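Local coordinates for cell wall binding protein cwp8 (Peptoclostridium difficile, PDB 5J6Q) that probably attaches to the clostridial cell wall through its three CWB2 modules, as a cell wall protein associated with the S-layer, at residues 331-336 with 436-441; 427-432 with 499-504; 489-494 with 506-511; 515-520 with 537-542. All blocks are in the same frame, centred on the assembly; numbering follows the deposited sequence.

Contact 1 of 4, residues 331-336 with 436-441; sequences LASQKN and RAAQFG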
loop_
_atom_site.group_PDB
_atom_site.type_symbol
_atom_site.label_atom_id
_atom_site.label_comp_id
_atom_site.label_asym_id
_atom_site.label_seq_id
_atom_site.Cartn_x
_atom_site.Cartn_y
_atom_site.Cartn_z
ATOM N N LEU A 331 -16.641 21.931 22.897
ATOM C CA LEU A 331 -17.714 22.519 22.161
ATOM C C LEU A 331 -18.035 21.660 20.944
ATOM O O LEU A 331 -19.230 21.339 20.752
ATOM C CB LEU A 331 -17.407 23.973 21.688
ATOM C CG LEU A 331 -18.609 24.544 20.933
ATOM C CD1 LEU A 331 -19.886 24.322 21.831
ATOM C CD2 LEU A 331 -18.467 25.940 20.597
ATOM N N ALA A 332 -16.974 21.279 20.115
ATOM C CA ALA A 332 -17.221 20.384 18.985
ATOM C C ALA A 332 -17.750 19.038 19.499
ATOM O O ALA A 332 -18.557 18.406 18.811
ATOM C CB ALA A 332 -15.959 20.131 18.164
ATOM N N SER A 333 -17.309 18.587 20.651
ATOM C CA SER A 333 -17.783 17.282 21.122
ATOM C C SER A 333 -19.224 17.394 21.580
ATOM O O SER A 333 -20.013 16.466 21.372
ATOM C CB SER A 333 -16.949 16.799 22.308
ATOM O OG SER A 333 -15.820 16.033 21.912
ATOM N N GLN A 334 -19.566 18.534 22.220
ATOM C CA GLN A 334 -20.918 18.704 22.776
ATOM C C GLN A 334 -21.975 18.901 21.736
ATOM O O GLN A 334 -23.009 18.239 21.831
ATOM C CB GLN A 334 -20.995 19.878 23.756
ATOM C CG GLN A 334 -22.109 19.652 24.756
ATOM C CD GLN A 334 -21.859 20.376 26.043
ATOM O OE1 GLN A 334 -22.150 21.559 26.154
ATOM N NE2 GLN A 334 -21.245 19.709 26.996
ATOM N N LYS A 335 -21.718 19.799 20.765
ATOM C CA LYS A 335 -22.621 20.110 19.663
ATOM C C LYS A 335 -22.442 19.112 18.512
ATOM O O LYS A 335 -22.987 19.331 17.427
ATOM C CB LYS A 335 -22.378 21.544 19.160
ATOM C CG LYS A 335 -22.551 22.635 20.264
ATOM C CD LYS A 335 -23.718 22.351 21.303
ATOM C CE LYS A 335 -23.519 23.193 22.581
ATOM N NZ LYS A 335 -24.402 22.805 23.753
ATOM N N ASN A 336 -21.681 18.008 18.750
ATOM C CA ASN A 336 -21.446 16.963 17.730
ATOM C C ASN A 336 -21.141 17.574 16.364
ATOM O O ASN A 336 -21.822 17.314 15.383
ATOM C CB ASN A 336 -22.678 16.066 17.664
ATOM C CG ASN A 336 -22.916 15.436 19.007
ATOM O OD1 ASN A 336 -22.080 14.653 19.471
ATOM N ND2 ASN A 336 -24.015 15.734 19.702
ATOM N N ARG A 436 -9.315 15.204 26.842
ATOM C CA ARG A 436 -9.874 14.926 28.162
ATOM C C ARG A 436 -10.983 15.895 28.448
ATOM O O ARG A 436 -12.048 15.436 28.912
ATOM C CB ARG A 436 -8.756 15.003 29.204
ATOM C CG ARG A 436 -9.258 15.122 30.604
ATOM C CD ARG A 436 -9.884 13.760 30.955
ATOM N NE ARG A 436 -10.417 13.751 32.300
ATOM C CZ ARG A 436 -10.635 12.633 33.003
ATOM N NH1 ARG A 436 -11.131 12.714 34.230
ATOM N NH2 ARG A 436 -10.360 11.428 32.479
ATOM N N ALA A 437 -10.777 17.204 28.132
ATOM C CA ALA A 437 -11.814 18.172 28.379
ATOM C C ALA A 437 -13.002 17.935 27.471
ATOM O O ALA A 437 -14.144 17.975 27.973
ATOM C CB ALA A 437 -11.319 19.564 28.174
ATOM N N ALA A 438 -12.758 17.676 26.149
ATOM C CA ALA A 438 -13.840 17.420 25.223
ATOM C C ALA A 438 -14.614 16.206 25.731
ATOM O O ALA A 438 -15.810 16.136 25.555
ATOM C CB ALA A 438 -13.334 17.113 23.822
ATOM N N GLN A 439 -13.916 15.270 26.312
ATOM C CA GLN A 439 -14.525 14.022 26.767
ATOM C C GLN A 439 -15.430 14.234 28.045
ATOM O O GLN A 439 -16.132 13.309 28.434
ATOM C CB GLN A 439 -13.420 13.030 27.109
ATOM C CG GLN A 439 -13.988 11.659 27.430
ATOM C CD GLN A 439 -13.001 10.697 27.996
ATOM O OE1 GLN A 439 -13.336 9.839 28.845
ATOM N NE2 GLN A 439 -11.780 10.755 27.558
ATOM N N PHE A 440 -15.412 15.432 28.661
ATOM C CA PHE A 440 -16.158 15.615 29.896
ATOM C C PHE A 440 -16.886 16.928 29.949
ATOM O O PHE A 440 -17.283 17.287 31.037
ATOM C CB PHE A 440 -15.213 15.517 31.134
ATOM C CG PHE A 440 -14.782 14.114 31.477
ATOM C CD1 PHE A 440 -13.679 13.550 30.882
ATOM C CD2 PHE A 440 -15.505 13.348 32.372
ATOM C CE1 PHE A 440 -13.306 12.254 31.169
ATOM C CE2 PHE A 440 -15.124 12.046 32.657
ATOM C CZ PHE A 440 -14.024 11.509 32.050
ATOM N N GLY A 441 -17.071 17.655 28.840
ATOM C CA GLY A 441 -17.795 18.915 28.930
ATOM C C GLY A 441 -17.053 19.976 29.736
ATOM O O GLY A 441 -17.604 21.038 30.036
HETATM O O HOH W 1 -20.597 20.715 29.867
#
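S333 and A438 make the direct packing of this contact. S333 points its CB toward the other segment, and its OG comes to 3.3 Å from the CB of A438. The hydroxyl lies beside its own backbone N (chi1 -90°), a torsion that sets OG over the methyl group, while the CB of S333 passes 3.5 Å from the carbonyl O of A438. The small side chains allow the CA atoms of S333 and A438 to approach to 5.7 Å, and the two backbones lie close together.

The polar part runs through water. Q334 swings its CG away from the backbone N (chi1 -154°) and extends its chain toward G441, leaving NE2 4.0 Å from the CA of G441. A single water joins the pair: it accepts from Q334 NE2 at 3.1 Å and donates to G441 O at 3.0 Å. The other end of the amide, Q334 OE1, takes the backbone N of K413, and with both ends engaged the rotation of the amide is probably well defined.

P538 and A541 of helix 531-542 also pack on S333, and A541 touches A438. Small side chains from the first, second and third CWB2 modules thus meet here, an arrangement characteristic of a module junction in a protein built from three copies of one domain.

Contact 2 of 4, residues 427-432 with 499-504; sequences EADAMS and KDTNAK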
loop_
_atom_site.group_PDB
_atom_site.type_symbol
_atom_site.label_atom_id
_atom_site.label_comp_id
_atom_site.label_asym_id
_atom_site.label_seq_id
_atom_site.Cartn_x
_atom_site.Cartn_y
_atom_site.Cartn_z
ATOM N N GLU A 427 -0.278 27.281 24.488
ATOM C CA GLU A 427 -1.027 26.323 23.633
ATOM C C GLU A 427 -0.364 24.917 23.442
ATOM O O GLU A 427 -1.070 23.949 23.347
ATOM C CB GLU A 427 -1.325 26.926 22.275
ATOM C CG GLU A 427 -0.111 27.191 21.424
ATOM C CD GLU A 427 -0.009 28.650 21.030
ATOM O OE1 GLU A 427 -1.057 29.334 21.028
ATOM O OE2 GLU A 427 1.125 29.112 20.738
ATOM N N ALA A 428 0.931 24.832 23.393
ATOM C CA ALA A 428 1.589 23.574 23.240
ATOM C C ALA A 428 1.376 22.688 24.513
ATOM O O ALA A 428 1.452 21.496 24.323
ATOM C CB ALA A 428 3.046 23.819 23.048
ATOM N N ASP A 429 1.167 23.289 25.778
ATOM C CA ASP A 429 0.886 22.509 27.011
ATOM C C ASP A 429 -0.572 22.202 27.079
ATOM O O ASP A 429 -0.979 21.144 27.597
ATOM C CB ASP A 429 1.197 23.266 28.330
ATOM C CG ASP A 429 2.655 23.370 28.626
ATOM O OD1 ASP A 429 3.465 22.561 28.045
ATOM O OD2 ASP A 429 3.019 24.226 29.425
ATOM N N ALA A 430 -1.365 23.162 26.621
ATOM C CA ALA A 430 -2.812 23.097 26.675
ATOM C C ALA A 430 -3.398 22.035 25.808
ATOM O O ALA A 430 -4.237 21.295 26.307
ATOM C CB ALA A 430 -3.384 24.443 26.297
ATOM N N MET A 431 -2.983 21.943 24.513
ATOM C CA MET A 431 -3.433 20.959 23.549
ATOM C C MET A 431 -3.457 19.537 24.090
ATOM O O MET A 431 -4.203 18.726 23.620
ATOM C CB MET A 431 -2.448 20.953 22.427
ATOM C CG MET A 431 -2.920 20.213 21.320
ATOM S SD MET A 431 -4.257 21.168 20.517
ATOM C CE MET A 431 -3.369 22.685 20.189
ATOM N N SER A 432 -2.615 19.256 25.027
ATOM C CA SER A 432 -2.522 17.970 25.664
ATOM C C SER A 432 -3.796 17.577 26.499
ATOM O O SER A 432 -4.092 16.374 26.712
ATOM C CB SER A 432 -1.265 18.024 26.531
ATOM O OG SER A 432 -0.099 17.666 25.801
ATOM N N LYS A 499 6.535 18.079 25.832
ATOM C CA LYS A 499 6.507 16.658 25.717
ATOM C C LYS A 499 6.370 16.108 27.207
ATOM O O LYS A 499 5.601 15.141 27.407
ATOM C CB LYS A 499 7.718 16.047 25.010
ATOM C CG LYS A 499 7.744 16.471 23.549
ATOM C CD LYS A 499 9.000 16.182 22.894
ATOM C CE LYS A 499 8.962 14.755 22.440
ATOM N NZ LYS A 499 7.983 14.567 21.379
ATOM N N ASP A 500 7.056 16.715 28.174
ATOM C CA ASP A 500 6.872 16.324 29.572
ATOM C C ASP A 500 5.466 16.656 30.029
ATOM O O ASP A 500 4.876 15.872 30.722
ATOM C CB ASP A 500 7.882 16.961 30.488
ATOM C CG ASP A 500 9.265 16.625 30.089
ATOM O OD1 ASP A 500 9.491 15.434 29.609
ATOM O OD2 ASP A 500 10.137 17.549 30.162
ATOM N N THR A 501 4.903 17.783 29.650
ATOM C CA THR A 501 3.477 18.011 30.013
ATOM C C THR A 501 2.547 16.957 29.408
ATOM O O THR A 501 1.596 16.476 30.074
ATOM C CB THR A 501 3.062 19.363 29.505
ATOM O OG1 THR A 501 3.948 20.344 30.106
ATOM C CG2 THR A 501 1.591 19.680 29.750
ATOM N N ASN A 502 2.753 16.654 28.112
ATOM C CA ASN A 502 1.926 15.661 27.445
ATOM C C ASN A 502 2.070 14.382 28.223
ATOM O O ASN A 502 1.008 13.779 28.526
ATOM C CB ASN A 502 2.340 15.448 26.016
ATOM C CG ASN A 502 1.493 14.566 25.204
ATOM O OD1 ASN A 502 2.020 13.530 24.645
ATOM N ND2 ASN A 502 0.253 14.888 25.019
ATOM N N ALA A 503 3.330 13.943 28.570
ATOM C CA ALA A 503 3.465 12.721 29.385
ATOM C C ALA A 503 2.679 12.838 30.696
ATOM O O ALA A 503 2.009 11.852 31.053
ATOM C CB ALA A 503 4.957 12.361 29.723
ATOM N N LYS A 504 2.728 14.005 31.463
ATOM C CA LYS A 504 1.886 14.055 32.730
ATOM C C LYS A 504 0.392 13.952 32.523
ATOM O O LYS A 504 -0.283 13.297 33.347
ATOM C CB LYS A 504 2.219 15.319 33.550
ATOM C CG LYS A 504 3.669 15.191 34.058
ATOM C CD LYS A 504 4.291 16.502 34.587
ATOM C CE LYS A 504 5.211 16.183 35.785
ATOM N NZ LYS A 504 5.324 17.406 36.659
#
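S432 and N502 share the bond of this contact: N502 ND2 donates to S432 OG at 2.9 Å, with an N-H...O angle of 150° and the hydroxyl tilted 15° from the amide plane. N502 places its CG opposite the backbone N (chi1 -174°), which carries the amide out along the side of helix 498-509 to meet a serine whose CB already points across. That amide is fully engaged, since ND2 also reaches I547 O and OD1 receives L549 N and Q558 NE2.

From the preceding residue of helix 498-509, T501 crosses D429 at about a right angle. D429 OD1 lies 3.1 Å from T501 OG1, but the principal partners of this hydroxyl are the backbone N of G495 and the carbonyl of N497. The T501 methyl group takes the position opposite the backbone N, where CG2 rests 3.7 Å from D429 O. R498 packs against D429 as well, and a bound sulfate, probably from the crystallisation liquor, lies about 5 Å from the aspartate side chain.

The chemistry is therefore unequal: one serine hydroxyl is drawn into the polar network of a buried amide, whereas the carboxylate only sits close to a threonine oxygen already occupied by backbone groups just before its helix.

Contact 3 of 4, residues 489-494 with 506-511; sequences KVERLA and INKYYA
E491 and K508 reach for each other from opposite directions, one from the edge of a sheet and the other from the last turn of a helix. E491 is stretched out, with CG opposite the backbone N (chi1 -173°), and K508 is likewise extended until it bends at its final torsion, where chi4 of 128° turns the ammonium group to the carboxylate. They form a salt bridge between E491 OE2 and K508 NZ. The modelled 2.5 Å is very short and E491 is poorly ordered, so the pairing is believable but its exact length is doubtful. E465 on the adjoining strand gives K508 NZ a second, long and weak ion pair.

Next to the salt bridge, L493 meets two side chains with different branches. Its CD1 touches K508 CD at 3.7 Å, the leucine slanting across the methylene chain. CD2 comes within 4.2 Å of Y509 CE1, approaching the ring obliquely. The neighbouring lysine covers that ring too: K508 CG stands 4.0 Å above the Y509 plane, over its centre. The lysine methylenes thus serve both neighbours, while the charged end stays at the solvent-exposed surface. A weak hydrogen bond from Y509 OH to E465 OE2 ties the far end of the ring to the same sheet.

Helix 498-509 packs here on the edge strand of one parallel sheet, where E491 and L493 pair with I466, and leads on to strand 516-519 of another, a link between CWB2 units of alpha/beta, toprim-like fold.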
loop_
_atom_site.group_PDB
_atom_site.type_symbol
_atom_site.label_atom_id
_atom_site.label_comp_id
_atom_site.label_asym_id
_atom_site.label_seq_id
_atom_site.Cartn_x
_atom_site.Cartn_y
_atom_site.Cartn_z
ATOM N N LYS A 489 -8.571 23.011 46.662
ATOM C CA LYS A 489 -7.357 22.349 46.184
ATOM C C LYS A 489 -7.327 22.290 44.654
ATOM O O LYS A 489 -8.274 21.804 44.041
ATOM C CB LYS A 489 -7.291 20.921 46.750
ATOM C CG LYS A 489 -6.024 20.176 46.357
ATOM C CD LYS A 489 -6.102 18.720 46.783
ATOM N N VAL A 490 -6.240 22.777 44.040
ATOM C CA VAL A 490 -6.111 22.767 42.596
ATOM C C VAL A 490 -4.750 22.228 42.211
ATOM O O VAL A 490 -3.723 22.818 42.537
ATOM C CB VAL A 490 -6.310 24.190 42.022
ATOM C CG1 VAL A 490 -6.064 24.191 40.519
ATOM C CG2 VAL A 490 -7.718 24.688 42.318
ATOM N N GLU A 491 -4.743 21.090 41.537
ATOM C CA GLU A 491 -3.506 20.491 41.063
ATOM C C GLU A 491 -3.051 21.186 39.770
ATOM O O GLU A 491 -3.868 21.727 39.017
ATOM C CB GLU A 491 -3.717 18.988 40.815
ATOM C CG GLU A 491 -2.442 18.228 40.487
ATOM C CD GLU A 491 -2.690 16.736 40.317
ATOM O OE1 GLU A 491 -1.887 16.071 39.631
ATOM O OE2 GLU A 491 -3.692 16.227 40.871
ATOM N N ARG A 492 -1.743 21.182 39.543
ATOM C CA ARG A 492 -1.115 21.746 38.372
ATOM C C ARG A 492 -0.337 20.619 37.658
ATOM O O ARG A 492 0.455 19.936 38.288
ATOM C CB ARG A 492 -0.173 22.883 38.819
ATOM C CG ARG A 492 0.851 23.314 37.762
ATOM C CD ARG A 492 1.838 24.358 38.330
ATOM N NE ARG A 492 1.199 25.539 38.929
ATOM C CZ ARG A 492 0.957 26.678 38.273
ATOM N NH1 ARG A 492 0.409 27.713 38.900
ATOM N NH2 ARG A 492 1.264 26.787 36.981
ATOM N N LEU A 493 -0.610 20.393 36.385
ATOM C CA LEU A 493 0.121 19.425 35.553
ATOM C C LEU A 493 1.119 20.324 34.740
ATOM O O LEU A 493 0.653 21.107 33.920
ATOM C CB LEU A 493 -0.820 18.639 34.576
ATOM C CG LEU A 493 -1.159 17.214 34.987
ATOM C CD1 LEU A 493 -1.809 17.098 36.379
ATOM C CD2 LEU A 493 -2.125 16.689 33.984
ATOM N N ALA A 494 2.442 20.200 34.950
ATOM C CA ALA A 494 3.391 21.058 34.291
ATOM C C ALA A 494 4.737 20.381 34.163
ATOM O O ALA A 494 5.344 20.077 35.174
ATOM C CB ALA A 494 3.537 22.349 35.118
ATOM N N ILE A 506 -1.120 12.263 30.090
ATOM C CA ILE A 506 -1.340 10.862 29.776
ATOM C C ILE A 506 -1.223 10.027 31.082
ATOM O O ILE A 506 -2.065 9.149 31.339
ATOM C CB ILE A 506 -0.368 10.328 28.680
ATOM C CG1 ILE A 506 -0.686 10.872 27.241
ATOM C CG2 ILE A 506 -0.522 8.794 28.684
ATOM C CD1 ILE A 506 0.607 10.996 26.289
ATOM N N ASN A 507 -0.219 10.338 31.952
ATOM C CA ASN A 507 -0.057 9.500 33.172
ATOM C C ASN A 507 -1.257 9.656 34.103
ATOM O O ASN A 507 -1.664 8.730 34.776
ATOM C CB ASN A 507 1.173 9.922 33.910
ATOM C CG ASN A 507 1.574 9.122 35.163
ATOM O OD1 ASN A 507 1.725 7.883 35.168
ATOM N ND2 ASN A 507 1.856 9.779 36.249
ATOM N N LYS A 508 -1.804 10.818 34.126
ATOM C CA LYS A 508 -2.888 11.059 35.040
ATOM C C LYS A 508 -4.244 10.582 34.584
ATOM O O LYS A 508 -4.985 10.033 35.389
ATOM C CB LYS A 508 -2.996 12.550 35.343
ATOM C CG LYS A 508 -4.139 12.788 36.367
ATOM C CD LYS A 508 -4.151 14.328 36.886
ATOM C CE LYS A 508 -5.387 14.486 37.756
ATOM N NZ LYS A 508 -5.037 15.059 39.067
ATOM N N TYR A 509 -4.564 10.726 33.324
ATOM C CA TYR A 509 -5.901 10.385 32.958
ATOM C C TYR A 509 -6.160 9.180 32.099
ATOM O O TYR A 509 -7.356 8.955 31.873
ATOM C CB TYR A 509 -6.438 11.540 32.133
ATOM C CG TYR A 509 -6.551 12.827 32.930
ATOM C CD1 TYR A 509 -5.787 13.938 32.598
ATOM C CD2 TYR A 509 -7.468 12.953 33.962
ATOM C CE1 TYR A 509 -5.941 15.152 33.262
ATOM C CE2 TYR A 509 -7.653 14.172 34.625
ATOM C CZ TYR A 509 -6.892 15.263 34.266
ATOM O OH TYR A 509 -7.097 16.467 34.862
ATOM N N TYR A 510 -5.130 8.427 31.623
ATOM C CA TYR A 510 -5.510 7.484 30.606
ATOM C C TYR A 510 -5.206 6.065 30.873
ATOM O O TYR A 510 -5.180 5.288 29.924
ATOM C CB TYR A 510 -4.857 7.928 29.271
ATOM C CG TYR A 510 -5.593 9.129 28.698
ATOM C CD1 TYR A 510 -5.074 10.409 28.822
ATOM C CD2 TYR A 510 -6.811 8.963 28.044
ATOM C CE1 TYR A 510 -5.769 11.506 28.304
ATOM C CE2 TYR A 510 -7.508 10.036 27.533
ATOM C CZ TYR A 510 -6.969 11.333 27.667
ATOM O OH TYR A 510 -7.660 12.403 27.161
ATOM N N ALA A 511 -5.030 5.678 32.167
ATOM C CA ALA A 511 -4.798 4.303 32.498
ATOM C C ALA A 511 -5.964 3.485 31.836
ATOM O O ALA A 511 -7.121 3.937 31.865
ATOM C CB ALA A 511 -4.803 4.126 34.047
#

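Contact 4 of 4, residues 515-520 with 537-542; sequences KAYVAK and APLAAS. With SO4 (sulfate ion), chain H.
K515 NZ is gripped twice, by O3 of a sulfate at 2.7 Å and by the OG of S543, at one end of a beta-alpha-beta unit made of strand 516-519, helix 531-542 and strand 547-549. The sulfate, probably from the crystallisation liquor, also binds K571 NZ, and the two lysines suggest a site suited to an anion. Y517 OH joins the group through S543 OG; its 2.9 Å bond to sulfate O1 is less certain, because O1 is modelled too close to the ring.

Y517 joins the strand to the helix. Its CB points at the helix, and the CG lies beside the backbone N (chi1 -77°), which lays the ring along the helix surface. L539 crosses the tyrosine at about a right angle, reaching the ring obliquely with CD2 3.5 Å from Y517 CE2. Its other methyl group, CD1, turns to the sulfate and lies 3.3 Å from O4. L539 bridges further to helix 294-305, where V301, E304 and R305 touch it.

A540 comes over the same side of the ring, nearer its centre. Its methyl CB sits 3.8 Å from Y517 CD1, and the A540 CA makes a CH-pi contact over the ring face, 4.0 Å from the centroid and 22° off the normal.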
loop_
_atom_site.group_PDB
_atom_site.type_symbol
_atom_site.label_atom_id
_atom_site.label_comp_id
_atom_site.label_asym_id
_atom_site.label_seq_id
_atom_site.Cartn_x
_atom_site.Cartn_y
_atom_site.Cartn_z
ATOM N N LYS A 515 -6.985 2.923 22.981
ATOM C CA LYS A 515 -6.472 3.500 21.741
ATOM C C LYS A 515 -5.498 4.615 22.070
ATOM O O LYS A 515 -5.561 5.235 23.190
ATOM C CB LYS A 515 -7.622 4.128 20.935
ATOM C CG LYS A 515 -7.882 3.467 19.616
ATOM C CD LYS A 515 -8.949 4.291 18.881
ATOM C CE LYS A 515 -9.926 3.508 18.061
ATOM N NZ LYS A 515 -11.042 4.414 17.732
ATOM N N ALA A 516 -4.631 4.916 21.103
ATOM C CA ALA A 516 -3.709 6.056 21.274
ATOM C C ALA A 516 -3.752 6.806 19.947
ATOM O O ALA A 516 -3.726 6.168 18.850
ATOM C CB ALA A 516 -2.245 5.578 21.578
ATOM N N TYR A 517 -3.906 8.067 20.024
ATOM C CA TYR A 517 -3.796 8.883 18.838
ATOM C C TYR A 517 -2.392 9.632 18.891
ATOM O O TYR A 517 -1.877 9.867 19.993
ATOM C CB TYR A 517 -4.882 9.936 18.914
ATOM C CG TYR A 517 -6.253 9.374 18.564
ATOM C CD1 TYR A 517 -6.982 8.641 19.479
ATOM C CD2 TYR A 517 -6.810 9.570 17.308
ATOM C CE1 TYR A 517 -8.229 8.123 19.174
ATOM C CE2 TYR A 517 -8.058 9.044 16.973
ATOM C CZ TYR A 517 -8.760 8.322 17.922
ATOM O OH TYR A 517 -9.947 7.753 17.604
ATOM N N VAL A 518 -1.800 10.060 17.747
ATOM C CA VAL A 518 -0.480 10.814 17.863
ATOM C C VAL A 518 -0.513 11.981 16.858
ATOM O O VAL A 518 -1.045 11.793 15.755
ATOM C CB VAL A 518 0.698 9.802 17.624
ATOM C CG1 VAL A 518 0.568 9.016 16.336
ATOM C CG2 VAL A 518 2.046 10.503 17.634
ATOM N N ALA A 519 0.033 13.180 17.225
ATOM C CA ALA A 519 -0.032 14.291 16.318
ATOM C C ALA A 519 1.200 15.188 16.485
ATOM O O ALA A 519 1.847 15.117 17.506
ATOM C CB ALA A 519 -1.292 15.092 16.664
ATOM N N LYS A 520 1.490 16.078 15.541
ATOM C CA LYS A 520 2.789 16.889 15.715
ATOM C C LYS A 520 2.732 17.723 16.836
ATOM O O LYS A 520 1.679 18.273 17.130
ATOM C CB LYS A 520 2.960 17.691 14.435
ATOM C CG LYS A 520 3.334 16.690 13.363
ATOM C CD LYS A 520 3.756 17.418 12.057
ATOM C CE LYS A 520 2.578 17.777 11.262
ATOM N NZ LYS A 520 3.002 18.737 10.267
ATOM N N ALA A 537 -8.839 16.358 18.604
ATOM C CA ALA A 537 -9.164 16.112 19.997
ATOM C C ALA A 537 -10.678 15.580 20.203
ATOM O O ALA A 537 -10.797 14.735 21.041
ATOM C CB ALA A 537 -8.920 17.362 20.822
ATOM N N PRO A 538 -11.790 16.056 19.529
ATOM C CA PRO A 538 -13.157 15.483 19.791
ATOM C C PRO A 538 -13.180 14.066 19.352
ATOM O O PRO A 538 -13.952 13.241 19.875
ATOM C CB PRO A 538 -14.114 16.388 18.960
ATOM C CG PRO A 538 -13.122 17.423 18.208
ATOM C CD PRO A 538 -11.874 17.422 18.982
ATOM N N LEU A 539 -12.330 13.735 18.306
ATOM C CA LEU A 539 -12.268 12.377 17.857
ATOM C C LEU A 539 -11.607 11.513 18.945
ATOM O O LEU A 539 -12.176 10.451 19.348
ATOM C CB LEU A 539 -11.563 12.319 16.510
ATOM C CG LEU A 539 -11.078 10.920 16.160
ATOM C CD1 LEU A 539 -12.266 10.031 15.851
ATOM C CD2 LEU A 539 -10.239 10.939 14.914
ATOM N N ALA A 540 -10.450 11.947 19.466
ATOM C CA ALA A 540 -9.848 11.188 20.556
ATOM C C ALA A 540 -10.827 11.190 21.788
ATOM O O ALA A 540 -10.878 10.163 22.459
ATOM C CB ALA A 540 -8.550 11.789 20.991
ATOM N N ALA A 541 -11.574 12.323 22.064
ATOM C CA ALA A 541 -12.548 12.313 23.186
ATOM C C ALA A 541 -13.588 11.185 22.958
ATOM O O ALA A 541 -13.864 10.411 23.903
ATOM C CB ALA A 541 -13.298 13.637 23.265
ATOM N N SER A 542 -14.156 11.082 21.729
ATOM C CA SER A 542 -15.187 10.011 21.405
ATOM C C SER A 542 -14.590 8.626 21.671
ATOM O O SER A 542 -15.284 7.695 22.025
ATOM C CB SER A 542 -15.611 10.088 19.932
ATOM O OG SER A 542 -16.391 11.257 19.725
HETATM S S SO4 H . -9.924 6.323 14.555
HETATM O O1 SO4 H . -8.988 7.390 14.935
HETATM O O2 SO4 H . -9.635 5.936 13.039
HETATM O O3 SO4 H . -9.897 5.058 15.356
HETATM O O4 SO4 H . -11.107 7.110 14.825
#

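Contacts 1 and 4 have centres 13 Å apart and share a packing surface: S333 OG lies 3.4 Å from P538 CB, and A438 CB 3.5 Å from A541 CB. Helix 531-542 thus touches both halves of contact 1 while its residues L539 and A540 hold Y517. Contacts 2 and 3 both draw on helix 498-509, their centres 11 Å apart, with a probable hydrogen bond of 3.1 Å from K504 NZ to A494 O. Contact 1 meets contact 3 where R436 CZ comes 3.3 Å from Y509 CD2. The sulfate of contact 4 is held by K515 and K571; in contact 2, centred 14 Å from contact 4, a different sulfate lies about 5 Å from the D429 side chain.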